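Local coordinates for tail spike protein gp49 (Pseudomonas phage LKA1, PDB 4RU4) that probably cleaves the O-specific polysaccharide of Pseudomonas as a trimeric tailspike lyase, degrading the host envelope during phage entry, at residues B[419-430]-B[451-462]. Numbering follows the deposited sequence.
Sequences PCNFLIQGGSLR and PVNIQYSGQAID
Gln459, at the bend between strands 452-457 and 460-462, reaches inward against Ile424 and Leu429. Its CB and CG pass the carbonyl oxygen of Gly426. With CG anti to the backbone N (chi1 -173°) and the chain extended beyond, the amide arrives among apolar groups: CD lies 3.6 Å from Leu429 CB, and NE2 is equally near CG2 of Ile424. Glutamine suits this buried place because each end of its amide has a hydrogen-bond partner: OE1 accepts a 2.6 Å hydrogen bond from Tyr456 OH, and NE2 donates to a water at 2.8 Å. The tyrosine is thereby tethered at its hydroxyl, while Ile424 CG2 sits over the centre of its ring in a CH-pi contact, 4.2 Å from the centroid. Farther along this face, Val452 CG1 meets Phe422 at the ring edge.

On the face of Asn421 and Gln425, amides bridge the strands. Asn453 ND2 donates to Asn421 OD1 at 3.0 Å, the two amides nearly coplanar, as in an asparagine ladder. Gln425 NE2 reaches Gln455 OE1 at 2.8 Å, but there the amide planes are steeply inclined. At the bend, Gly426 and Gly427 have positive phi, a conformation easiest for glycine.

These are successive parallel coils of the pectin lyase-like beta-helix, joined by an in-register backbone ladder. The Ile424, Tyr456 and Leu429 face packs inward on strand 439-446, and the ring of Phe422 meets those of Phe382 and Trp351. The opposite face meets other subunits: Arg430 pairs with Asp355 of the second, Gln425 OE1 with Gly427 N of the third. Strand 380-385 flanks 420-425 on one side, and strand 484-487 follows 452-463 on the other.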
# COMPACT_ATOMS: atom_id res chain seq x y z
N PRO B 419 20.19 -10.21 15.81
CA PRO B 419 19.06 -11.14 15.74
C PRO B 419 18.26 -10.90 14.46
O PRO B 419 18.09 -9.73 14.07
CB PRO B 419 18.23 -10.77 16.97
CG PRO B 419 19.24 -10.26 17.95
CD PRO B 419 20.24 -9.49 17.10
N CYS B 420 17.79 -11.98 13.82
CA CYS B 420 17.02 -11.89 12.56
C CYS B 420 15.57 -12.25 12.78
O CYS B 420 15.29 -13.25 13.43
CB CYS B 420 17.58 -12.88 11.54
SG CYS B 420 19.28 -12.59 11.07
N ASN B 421 14.65 -11.47 12.20
CA ASN B 421 13.23 -11.84 12.22
C ASN B 421 12.75 -11.94 10.78
O ASN B 421 12.82 -10.96 10.04
CB ASN B 421 12.43 -10.75 12.94
CG ASN B 421 13.00 -10.41 14.28
OD1 ASN B 421 13.24 -11.30 15.09
ND2 ASN B 421 13.24 -9.14 14.51
N PHE B 422 12.31 -13.11 10.36
CA PHE B 422 11.78 -13.26 9.01
C PHE B 422 10.28 -13.39 9.11
O PHE B 422 9.77 -14.34 9.73
CB PHE B 422 12.41 -14.49 8.33
CG PHE B 422 13.87 -14.32 8.08
CD1 PHE B 422 14.31 -13.54 7.01
CD2 PHE B 422 14.82 -14.85 8.95
CE1 PHE B 422 15.65 -13.33 6.79
CE2 PHE B 422 16.17 -14.66 8.70
CZ PHE B 422 16.57 -13.89 7.63
N LEU B 423 9.58 -12.43 8.51
CA LEU B 423 8.12 -12.32 8.67
C LEU B 423 7.41 -12.46 7.35
O LEU B 423 7.70 -11.70 6.43
CB LEU B 423 7.74 -10.94 9.24
CG LEU B 423 8.58 -10.46 10.44
CD1 LEU B 423 8.18 -9.06 10.88
CD2 LEU B 423 8.52 -11.45 11.61
N ILE B 424 6.44 -13.37 7.29
CA ILE B 424 5.61 -13.50 6.10
C ILE B 424 4.20 -13.29 6.60
O ILE B 424 3.70 -14.08 7.42
CB ILE B 424 5.74 -14.88 5.41
CG1 ILE B 424 7.12 -15.07 4.78
CG2 ILE B 424 4.68 -15.02 4.30
CD1 ILE B 424 8.20 -15.48 5.79
N GLN B 425 3.59 -12.20 6.17
CA GLN B 425 2.29 -11.82 6.72
C GLN B 425 1.24 -11.66 5.62
O GLN B 425 1.30 -10.75 4.79
CB GLN B 425 2.36 -10.53 7.54
CG GLN B 425 3.36 -10.58 8.72
CD GLN B 425 3.28 -9.30 9.57
OE1 GLN B 425 2.62 -8.34 9.17
NE2 GLN B 425 3.95 -9.29 10.72
N GLY B 426 0.27 -12.56 5.65
CA GLY B 426 -0.86 -12.45 4.75
C GLY B 426 -0.46 -12.66 3.30
O GLY B 426 0.55 -13.32 2.99
N GLY B 427 -1.28 -12.12 2.41
CA GLY B 427 -1.06 -12.29 0.99
C GLY B 427 -1.30 -13.72 0.52
O GLY B 427 -2.03 -14.49 1.16
N SER B 428 -0.70 -14.07 -0.61
CA SER B 428 -0.96 -15.38 -1.21
C SER B 428 0.31 -15.93 -1.89
O SER B 428 1.22 -15.18 -2.25
CB SER B 428 -2.10 -15.29 -2.22
OG SER B 428 -1.77 -14.42 -3.31
N LEU B 429 0.36 -17.24 -2.06
CA LEU B 429 1.51 -17.89 -2.68
C LEU B 429 1.01 -19.06 -3.50
O LEU B 429 0.53 -20.05 -2.94
CB LEU B 429 2.51 -18.37 -1.62
CG LEU B 429 3.89 -18.93 -2.02
CD1 LEU B 429 4.90 -18.78 -0.88
CD2 LEU B 429 3.80 -20.41 -2.46
N ARG B 430 1.11 -18.95 -4.83
CA ARG B 430 0.70 -20.02 -5.72
C ARG B 430 1.94 -20.67 -6.31
O ARG B 430 2.85 -19.98 -6.80
CB ARG B 430 -0.18 -19.49 -6.85
CG ARG B 430 -0.66 -20.58 -7.81
CD ARG B 430 -1.48 -20.01 -8.97
NE ARG B 430 -2.53 -19.09 -8.53
CZ ARG B 430 -3.48 -18.59 -9.32
NH1 ARG B 430 -3.55 -18.95 -10.59
NH2 ARG B 430 -4.39 -17.77 -8.83
N PRO B 451 19.83 -15.28 17.42
CA PRO B 451 18.47 -15.77 17.25
C PRO B 451 17.99 -15.56 15.81
O PRO B 451 18.23 -14.50 15.24
CB PRO B 451 17.65 -14.89 18.20
CG PRO B 451 18.66 -14.52 19.32
CD PRO B 451 19.92 -14.25 18.48
N VAL B 452 17.37 -16.59 15.24
CA VAL B 452 16.69 -16.51 13.95
C VAL B 452 15.23 -16.89 14.16
O VAL B 452 14.89 -18.07 14.35
CB VAL B 452 17.36 -17.46 12.93
CG1 VAL B 452 16.58 -17.51 11.60
CG2 VAL B 452 18.80 -17.01 12.70
N ASN B 453 14.36 -15.89 14.11
CA ASN B 453 12.94 -16.04 14.40
C ASN B 453 12.10 -16.03 13.12
O ASN B 453 12.38 -15.27 12.19
CB ASN B 453 12.50 -14.88 15.30
CG ASN B 453 13.34 -14.78 16.56
OD1 ASN B 453 13.53 -15.78 17.25
ND2 ASN B 453 13.89 -13.60 16.83
N ILE B 454 11.07 -16.87 13.08
CA ILE B 454 10.22 -17.01 11.89
C ILE B 454 8.79 -16.78 12.30
O ILE B 454 8.29 -17.42 13.24
CB ILE B 454 10.26 -18.45 11.30
CG1 ILE B 454 11.69 -18.96 11.09
CG2 ILE B 454 9.46 -18.52 10.00
CD1 ILE B 454 12.50 -18.14 10.19
N GLN B 455 8.12 -15.88 11.57
CA GLN B 455 6.68 -15.73 11.71
C GLN B 455 6.10 -16.00 10.32
O GLN B 455 6.28 -15.20 9.41
CB GLN B 455 6.32 -14.29 12.14
CG GLN B 455 4.81 -14.02 12.30
CD GLN B 455 4.46 -12.54 12.25
OE1 GLN B 455 5.03 -11.78 11.46
NE2 GLN B 455 3.52 -12.13 13.11
N TYR B 456 5.40 -17.13 10.15
CA TYR B 456 4.78 -17.41 8.86
C TYR B 456 3.27 -17.44 9.12
O TYR B 456 2.75 -18.40 9.69
CB TYR B 456 5.36 -18.72 8.32
CG TYR B 456 5.23 -18.88 6.81
CD1 TYR B 456 3.99 -19.08 6.20
CD2 TYR B 456 6.36 -18.85 5.99
CE1 TYR B 456 3.86 -19.22 4.82
CE2 TYR B 456 6.25 -18.98 4.62
CZ TYR B 456 5.00 -19.17 4.04
OH TYR B 456 4.89 -19.31 2.67
N SER B 457 2.56 -16.40 8.70
CA SER B 457 1.27 -16.05 9.32
C SER B 457 0.23 -15.48 8.35
O SER B 457 0.44 -14.41 7.78
CB SER B 457 1.58 -14.98 10.39
OG SER B 457 0.43 -14.47 11.03
N GLY B 458 -0.89 -16.17 8.16
CA GLY B 458 -2.02 -15.59 7.42
C GLY B 458 -2.05 -15.77 5.91
O GLY B 458 -3.01 -15.36 5.24
N GLN B 459 -1.01 -16.38 5.34
CA GLN B 459 -0.92 -16.50 3.87
C GLN B 459 -1.88 -17.55 3.29
O GLN B 459 -2.05 -18.63 3.85
CB GLN B 459 0.50 -16.89 3.48
CG GLN B 459 0.82 -16.91 2.00
CD GLN B 459 2.23 -17.40 1.80
OE1 GLN B 459 2.53 -18.58 2.01
NE2 GLN B 459 3.12 -16.49 1.44
N ALA B 460 -2.50 -17.24 2.15
CA ALA B 460 -3.31 -18.21 1.41
C ALA B 460 -2.44 -18.91 0.36
O ALA B 460 -1.90 -18.27 -0.53
CB ALA B 460 -4.47 -17.50 0.75
N ILE B 461 -2.29 -20.22 0.47
CA ILE B 461 -1.38 -20.99 -0.38
C ILE B 461 -2.17 -21.80 -1.40
O ILE B 461 -3.24 -22.35 -1.10
CB ILE B 461 -0.52 -21.89 0.52
CG1 ILE B 461 0.28 -21.01 1.50
CG2 ILE B 461 0.38 -22.81 -0.29
CD1 ILE B 461 0.66 -21.73 2.82
N ASP B 462 -1.65 -21.87 -2.62
CA ASP B 462 -2.31 -22.63 -3.67
C ASP B 462 -1.25 -23.53 -4.31
O ASP B 462 -0.46 -23.05 -5.12
CB ASP B 462 -2.88 -21.65 -4.69
CG ASP B 462 -3.65 -22.32 -5.81
OD1 ASP B 462 -3.56 -23.54 -6.00
OD2 ASP B 462 -4.39 -21.62 -6.51
O HOH W 1 2.66 -13.91 0.40